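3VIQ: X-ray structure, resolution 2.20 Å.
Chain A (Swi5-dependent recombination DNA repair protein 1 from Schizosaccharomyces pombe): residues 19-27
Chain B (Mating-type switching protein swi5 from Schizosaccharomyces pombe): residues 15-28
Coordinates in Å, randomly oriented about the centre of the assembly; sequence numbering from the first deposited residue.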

ATOM      1  N   LEU A  19      16.779  14.877  13.615  1.00 42.20           N
ATOM      2  CA  LEU A  19      16.008  16.121  13.556  1.00 41.34           C
ATOM      3  C   LEU A  19      15.732  16.525  12.113  1.00 40.64           C
ATOM      4  O   LEU A  19      14.630  16.980  11.787  1.00 39.95           O
ATOM      5  CB  LEU A  19      16.686  17.271  14.370  1.00 40.90           C
ATOM      6  CG  LEU A  19      16.604  17.122  15.912  1.00 41.63           C
ATOM      7  CD1 LEU A  19      17.772  17.791  16.653  1.00 41.40           C
ATOM      8  CD2 LEU A  19      15.301  17.655  16.452  1.00 41.14           C
ATOM      9  N   GLN A  20      16.717  16.383  11.232  1.00 40.98           N
ATOM     10  CA  GLN A  20      16.468  16.658   9.778  1.00 41.42           C
ATOM     11  C   GLN A  20      15.298  15.798   9.211  1.00 41.61           C
ATOM     12  O   GLN A  20      14.407  16.294   8.504  1.00 41.57           O
ATOM     13  CB  GLN A  20      17.763  16.451   8.979  1.00 40.37           C
ATOM     14  CG  GLN A  20      18.720  17.656   9.200  1.00 40.79           C
ATOM     15  CD  GLN A  20      20.155  17.437   8.759  1.00 40.15           C
ATOM     16  OE1 GLN A  20      20.668  16.311   8.757  1.00 38.98           O
ATOM     17  NE2 GLN A  20      20.821  18.529   8.393  1.00 39.59           N
ATOM     18  N   GLU A  21      15.286  14.529   9.583  1.00 41.85           N
ATOM     19  CA  GLU A  21      14.203  13.622   9.184  1.00 44.27           C
ATOM     20  C   GLU A  21      12.842  14.068   9.768  1.00 43.97           C
ATOM     21  O   GLU A  21      11.874  14.143   9.017  1.00 41.42           O
ATOM     22  CB  GLU A  21      14.577  12.181   9.523  1.00 45.47           C
ATOM     23  CG  GLU A  21      13.494  11.229   9.749  1.00 50.11           C
ATOM     24  CD  GLU A  21      14.035   9.815  10.028  1.00 54.40           C
ATOM     25  OE1 GLU A  21      15.218   9.541   9.710  1.00 62.95           O
ATOM     26  OE2 GLU A  21      13.297   8.993  10.586  1.00 58.77           O
ATOM     27  N   GLN A  22      12.799  14.434  11.059  1.00 43.31           N
ATOM     28  CA  GLN A  22      11.553  14.945  11.656  1.00 44.50           C
ATOM     29  C   GLN A  22      11.053  16.231  10.993  1.00 44.59           C
ATOM     30  O   GLN A  22       9.833  16.422  10.808  1.00 43.07           O
ATOM     31  CB  GLN A  22      11.675  15.165  13.161  1.00 45.48           C
ATOM     32  CG  GLN A  22      11.940  13.882  14.004  1.00 46.96           C
ATOM     33  CD  GLN A  22      12.193  14.228  15.462  1.00 50.14           C
ATOM     34  OE1 GLN A  22      13.327  14.276  15.925  1.00 55.32           O
ATOM     35  NE2 GLN A  22      11.134  14.499  16.184  1.00 53.39           N
ATOM     36  N   LEU A  23      11.990  17.105  10.645  1.00 44.24           N
ATOM     37  CA  LEU A  23      11.672  18.338   9.921  1.00 44.81           C
ATOM     38  C   LEU A  23      10.987  18.073   8.576  1.00 44.71           C
ATOM     39  O   LEU A  23      10.006  18.725   8.252  1.00 45.39           O
ATOM     40  CB  LEU A  23      12.936  19.184   9.707  1.00 44.45           C
ATOM     41  CG  LEU A  23      12.700  20.607   9.197  1.00 45.64           C
ATOM     42  CD1 LEU A  23      11.803  21.286  10.212  1.00 45.64           C
ATOM     43  CD2 LEU A  23      14.013  21.408   8.969  1.00 44.94           C
ATOM     44  N   ILE A  24      11.493  17.127   7.784  1.00 44.76           N
ATOM     45  CA  ILE A  24      10.837  16.770   6.510  1.00 43.86           C
ATOM     46  C   ILE A  24       9.436  16.219   6.759  1.00 44.22           C
ATOM     47  O   ILE A  24       8.450  16.618   6.112  1.00 43.48           O
ATOM     48  CB  ILE A  24      11.663  15.743   5.701  1.00 45.35           C
ATOM     49  CG1 ILE A  24      12.700  16.489   4.846  1.00 45.42           C
ATOM     50  CG2 ILE A  24      10.726  14.823   4.801  1.00 44.11           C
ATOM     51  CD1 ILE A  24      13.917  15.668   4.565  1.00 45.86           C
ATOM     52  N   THR A  25       9.342  15.336   7.731  1.00 42.95           N
ATOM     53  CA  THR A  25       8.063  14.776   8.084  1.00 43.46           C
ATOM     54  C   THR A  25       7.047  15.860   8.484  1.00 44.69           C
ATOM     55  O   THR A  25       5.870  15.795   8.091  1.00 44.08           O
ATOM     56  CB  THR A  25       8.248  13.737   9.194  1.00 43.16           C
ATOM     57  OG1 THR A  25       9.117  12.703   8.704  1.00 41.12           O
ATOM     58  CG2 THR A  25       6.903  13.149   9.648  1.00 42.66           C
ATOM     59  N   ALA A  26       7.496  16.862   9.235  1.00 45.45           N
ATOM     60  CA  ALA A  26       6.609  17.936   9.685  1.00 46.44           C
ATOM     61  C   ALA A  26       6.212  18.854   8.517  1.00 48.27           C
ATOM     62  O   ALA A  26       5.081  19.384   8.471  1.00 48.08           O
ATOM     63  CB  ALA A  26       7.245  18.723  10.813  1.00 45.76           C
ATOM     64  N   GLU A  27       7.120  19.012   7.556  1.00 49.10           N
ATOM     65  CA  GLU A  27       6.799  19.742   6.335  1.00 50.92           C
ATOM     66  C   GLU A  27       5.804  18.984   5.449  1.00 49.92           C
ATOM     67  O   GLU A  27       4.883  19.571   4.887  1.00 50.92           O
ATOM     68  CB  GLU A  27       8.075  20.075   5.588  1.00 54.06           C
ATOM     69  CG  GLU A  27       8.866  21.163   6.334  1.00 59.45           C
ATOM     70  CD  GLU A  27      10.319  21.283   5.891  1.00 64.14           C
ATOM     71  OE1 GLU A  27      10.899  20.312   5.272  1.00 66.26           O
ATOM     72  OE2 GLU A  27      10.874  22.365   6.202  1.00 64.04           O
TER
ATOM     73  N   GLN B  15      25.320  24.066  17.626  1.00 42.66           N
ATOM     74  CA  GLN B  15      24.481  25.151  17.089  1.00 47.57           C
ATOM     75  C   GLN B  15      23.553  24.672  15.979  1.00 45.50           C
ATOM     76  O   GLN B  15      22.429  25.143  15.856  1.00 46.45           O
ATOM     77  CB  GLN B  15      25.339  26.272  16.561  1.00 50.61           C
ATOM     78  CG  GLN B  15      26.165  26.915  17.639  1.00 57.67           C
ATOM     79  CD  GLN B  15      27.201  27.835  17.073  1.00 62.34           C
ATOM     80  OE1 GLN B  15      28.399  27.566  17.167  1.00 74.40           O
ATOM     81  NE2 GLN B  15      26.752  28.931  16.463  1.00 71.32           N
ATOM     82  N   GLN B  16      24.039  23.745  15.161  1.00 43.44           N
ATOM     83  CA  GLN B  16      23.194  23.153  14.122  1.00 41.63           C
ATOM     84  C   GLN B  16      22.000  22.436  14.741  1.00 39.19           C
ATOM     85  O   GLN B  16      20.857  22.573  14.278  1.00 40.25           O
ATOM     86  CB  GLN B  16      24.007  22.166  13.276  1.00 38.51           C
ATOM     87  CG  GLN B  16      23.284  21.764  11.998  1.00 38.33           C
ATOM     88  CD  GLN B  16      23.990  20.672  11.239  1.00 38.04           C
ATOM     89  OE1 GLN B  16      24.959  20.099  11.720  1.00 41.13           O
ATOM     90  NE2 GLN B  16      23.509  20.375  10.043  1.00 38.99           N
ATOM     91  N   LYS B  17      22.278  21.624  15.748  1.00 39.20           N
ATOM     92  CA  LYS B  17      21.218  20.936  16.492  1.00 42.41           C
ATOM     93  C   LYS B  17      20.199  21.897  17.113  1.00 44.63           C
ATOM     94  O   LYS B  17      18.988  21.665  17.021  1.00 44.39           O
ATOM     95  CB  LYS B  17      21.820  20.065  17.589  1.00 41.91           C
ATOM     96  CG  LYS B  17      20.766  19.377  18.411  1.00 44.61           C
ATOM     97  CD  LYS B  17      21.342  18.501  19.502  1.00 48.12           C
ATOM     98  CE  LYS B  17      20.231  17.753  20.249  1.00 48.82           C
ATOM     99  NZ  LYS B  17      20.760  17.266  21.530  1.00 52.80           N
ATOM    100  N   GLU B  18      20.674  22.955  17.769  1.00 45.94           N
ATOM    101  CA  GLU B  18      19.772  23.979  18.357  1.00 47.11           C
ATOM    102  C   GLU B  18      18.887  24.619  17.337  1.00 45.80           C
ATOM    103  O   GLU B  18      17.687  24.790  17.568  1.00 43.59           O
ATOM    104  CB  GLU B  18      20.555  25.116  18.979  1.00 50.83           C
ATOM    105  CG  GLU B  18      20.893  24.926  20.410  1.00 56.09           C
ATOM    106  CD  GLU B  18      21.592  26.156  20.981  1.00 61.10           C
ATOM    107  OE1 GLU B  18      22.840  26.110  21.059  1.00 59.39           O
ATOM    108  OE2 GLU B  18      20.884  27.153  21.290  1.00 61.25           O
ATOM    109  N   GLN B  19      19.484  25.022  16.217  1.00 42.94           N
ATOM    110  CA  GLN B  19      18.697  25.647  15.165  1.00 44.07           C
ATOM    111  C   GLN B  19      17.621  24.685  14.602  1.00 44.97           C
ATOM    112  O   GLN B  19      16.511  25.111  14.232  1.00 43.51           O
ATOM    113  CB  GLN B  19      19.621  26.122  14.044  1.00 45.08           C
ATOM    114  CG  GLN B  19      18.880  26.568  12.773  1.00 45.67           C
ATOM    115  CD  GLN B  19      18.051  27.826  12.989  1.00 51.95           C
ATOM    116  OE1 GLN B  19      16.846  27.853  12.706  1.00 58.27           O
ATOM    117  NE2 GLN B  19      18.694  28.883  13.479  1.00 52.31           N
ATOM    118  N   LEU B  20      17.975  23.402  14.491  1.00 43.01           N
ATOM    119  CA  LEU B  20      17.049  22.385  13.984  1.00 43.71           C
ATOM    120  C   LEU B  20      15.894  22.109  14.963  1.00 45.17           C
ATOM    121  O   LEU B  20      14.767  21.928  14.525  1.00 44.55           O
ATOM    122  CB  LEU B  20      17.780  21.084  13.660  1.00 40.84           C
ATOM    123  CG  LEU B  20      18.353  21.031  12.229  1.00 40.50           C
ATOM    124  CD1 LEU B  20      19.553  20.078  12.223  1.00 39.45           C
ATOM    125  CD2 LEU B  20      17.313  20.612  11.194  1.00 41.59           C
ATOM    126  N   GLU B  21      16.180  22.080  16.265  1.00 43.14           N
ATOM    127  CA  GLU B  21      15.134  21.953  17.261  1.00 46.29           C
ATOM    128  C   GLU B  21      14.206  23.158  17.173  1.00 48.01           C
ATOM    129  O   GLU B  21      13.008  23.026  17.345  1.00 46.71           O
ATOM    130  CB  GLU B  21      15.726  21.821  18.678  1.00 48.69           C
ATOM    131  CG  GLU B  21      16.420  20.461  18.877  1.00 50.63           C
ATOM    132  CD  GLU B  21      17.274  20.352  20.139  1.00 53.99           C
ATOM    133  OE1 GLU B  21      17.971  21.316  20.525  1.00 53.31           O
ATOM    134  OE2 GLU B  21      17.260  19.260  20.734  1.00 61.04           O
ATOM    135  N   SER B  22      14.760  24.329  16.905  1.00 47.02           N
ATOM    136  CA  SER B  22      13.934  25.532  16.798  1.00 52.06           C
ATOM    137  C   SER B  22      13.076  25.486  15.511  1.00 52.05           C
ATOM    138  O   SER B  22      11.861  25.724  15.534  1.00 49.37           O
ATOM    139  CB  SER B  22      14.830  26.774  16.856  1.00 53.77           C
ATOM    140  OG  SER B  22      14.087  27.912  16.536  1.00 62.07           O
ATOM    141  N   SER B  23      13.691  25.105  14.401  1.00 50.28           N
ATOM    142  CA  SER B  23      12.955  24.974  13.154  1.00 49.31           C
ATOM    143  C   SER B  23      11.854  23.907  13.244  1.00 47.81           C
ATOM    144  O   SER B  23      10.759  24.090  12.738  1.00 46.53           O
ATOM    145  CB  SER B  23      13.918  24.657  12.012  1.00 48.34           C
ATOM    146  OG  SER B  23      14.777  25.757  11.815  1.00 52.51           O
ATOM    147  N   LEU B  24      12.148  22.799  13.903  1.00 46.57           N
ATOM    148  CA  LEU B  24      11.155  21.753  14.076  1.00 45.62           C
ATOM    149  C   LEU B  24       9.967  22.273  14.907  1.00 48.69           C
ATOM    150  O   LEU B  24       8.823  22.033  14.554  1.00 47.10           O
ATOM    151  CB  LEU B  24      11.784  20.527  14.727  1.00 43.11           C
ATOM    152  CG  LEU B  24      10.857  19.371  15.075  1.00 43.08           C
ATOM    153  CD1 LEU B  24      10.180  18.858  13.821  1.00 40.67           C
ATOM    154  CD2 LEU B  24      11.645  18.283  15.775  1.00 39.89           C
ATOM    155  N   GLN B  25      10.228  22.982  16.006  1.00 51.31           N
ATOM    156  CA  GLN B  25       9.130  23.583  16.789  1.00 54.35           C
ATOM    157  C   GLN B  25       8.259  24.520  15.974  1.00 52.25           C
ATOM    158  O   GLN B  25       7.035  24.493  16.114  1.00 53.62           O
ATOM    159  CB  GLN B  25       9.628  24.309  18.053  1.00 58.60           C
ATOM    160  CG  GLN B  25      10.027  23.356  19.206  1.00 62.14           C
ATOM    161  CD  GLN B  25       9.097  22.143  19.279  1.00 68.82           C
ATOM    162  OE1 GLN B  25       7.919  22.274  19.633  1.00 75.42           O
ATOM    163  NE2 GLN B  25       9.606  20.965  18.877  1.00 67.72           N
ATOM    164  N   ASP B  26       8.874  25.345  15.134  1.00 51.31           N
ATOM    165  CA  ASP B  26       8.114  26.215  14.234  1.00 53.15           C
ATOM    166  C   ASP B  26       7.318  25.402  13.219  1.00 53.10           C
ATOM    167  O   ASP B  26       6.184  25.766  12.916  1.00 54.89           O
ATOM    168  CB  ASP B  26       9.026  27.164  13.470  1.00 56.67           C
ATOM    169  CG  ASP B  26       9.673  28.202  14.358  1.00 63.89           C
ATOM    170  OD1 ASP B  26       9.399  28.248  15.583  1.00 68.28           O
ATOM    171  OD2 ASP B  26      10.460  28.993  13.811  1.00 68.31           O
ATOM    172  N   ALA B  27       7.897  24.318  12.681  1.00 47.12           N
ATOM    173  CA  ALA B  27       7.161  23.534  11.703  1.00 47.05           C
ATOM    174  C   ALA B  27       5.970  22.848  12.349  1.00 47.80           C
ATOM    175  O   ALA B  27       4.888  22.880  11.804  1.00 49.10           O
ATOM    176  CB  ALA B  27       8.052  22.557  10.973  1.00 42.46           C
ATOM    177  N   LEU B  28       6.151  22.279  13.535  1.00 50.50           N
ATOM    178  CA  LEU B  28       5.061  21.601  14.250  1.00 49.04           C
ATOM    179  C   LEU B  28       3.938  22.541  14.646  1.00 53.89           C
ATOM    180  O   LEU B  28       2.777  22.120  14.753  1.00 53.08           O
ATOM    181  CB  LEU B  28       5.586  20.918  15.507  1.00 48.56           C
ATOM    182  CG  LEU B  28       6.521  19.741  15.231  1.00 48.71           C
ATOM    183  CD1 LEU B  28       7.035  19.143  16.540  1.00 45.56           C
ATOM    184  CD2 LEU B  28       5.814  18.673  14.362  1.00 44.57           C
TER
HETATM  185  O   HOH W   1      24.244  18.145   8.171  1.00 42.60           O
HETATM  186  O   HOH W   2       5.095  22.011   9.236  1.00 53.32           O

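Two helices run side by side here, one from each protein, with their N-to-C directions 18° apart and their axes 9.2 Å apart at closest approach. That is the arrangement of a parallel coiled coil, and the packing follows its classic rule: a side chain from one helix drops into a diamond of four from the other. No direct hydrogen bond crosses between the stretches, so their direct contact rests largely on shape and apolar packing; 591 Å² of surface is buried, both sides summed.

Leu A19 is the first knob. Its CA-to-CB bond points toward the partner helix, and the side chain sits among Lys B17, Leu B20, Glu B21 and Leu B24. Two walls of this hollow come from charged residues used for their carbon: Leu A19 CD1 lies 3.8 Å from Lys B17 CG and 3.7 Å from Glu B21 CG. The other methyl, Leu A19 CD2, meets Leu B24 CD2 at 3.8 Å, while Leu A19 CB stands 4.0 Å from Leu B20 CB. With 110 Å² covered, this residue gives up more surface to the contact than any other.

One turn on, Leu A23 fills the next hollow, bounded by Leu B20, Ser B23, Leu B24 and Ala B27. Its CA-to-CB bond points sideways, and the t, p rotamer brings the end of the chain nearer to the partner. Leu A23 CD1 goes deep, 3.9 Å from Leu B24 CA and 4.0 Å from Ala B27 CB, while Leu A23 CD2 lies 4.1 Å from Leu B20 CD2. The small wall at Ser B23 has its hydroxyl engaged within its own helix, where Ser B23 OG donates to Gln B19 O at 3.0 Å.

Leu B24 returns the favour. It adopts the same t, p rotamer as Leu A23 and enters a hollow made by Leu A19, Gln A22, Leu A23 and Ala A26. Leu B24 CD2 is 3.8 Å from Gln A22 NE2, and Leu B24 CD1 is 4.2 Å from Ala A26 CB. Leu A23 and Leu B24 are thus each a knob and part of the other's hole, and their CA atoms are only 5.4 Å apart, the closest of the three register pairs.

Beyond them the bumps shrink. Ala A26 and Ala B27 both point toward the opposing helix and meet methyl to methyl, CB to CB at 3.9 Å; Leu B28 CD2 adds a flank 3.8 Å from Ala A26 CB. The CA atoms of Ala A26 and Ala B27 are 6.0 Å apart, slightly farther than those of Leu A23 and Leu B24, so the small residues here do not mark the tightest approach. A water bridges the main chains here, donating to Ala A26 O and Ala B27 O, both at 2.7 Å.

At the other end, the edge is polar. Gln A20 starts away from the partner but reaches back, Gln A20 CG lying 3.8 Å from Leu B20 CD2. A second water accepts from Gln B16 NE2 at 3.0 Å and, weakly, from Gln A20 NE2 at 3.5 Å.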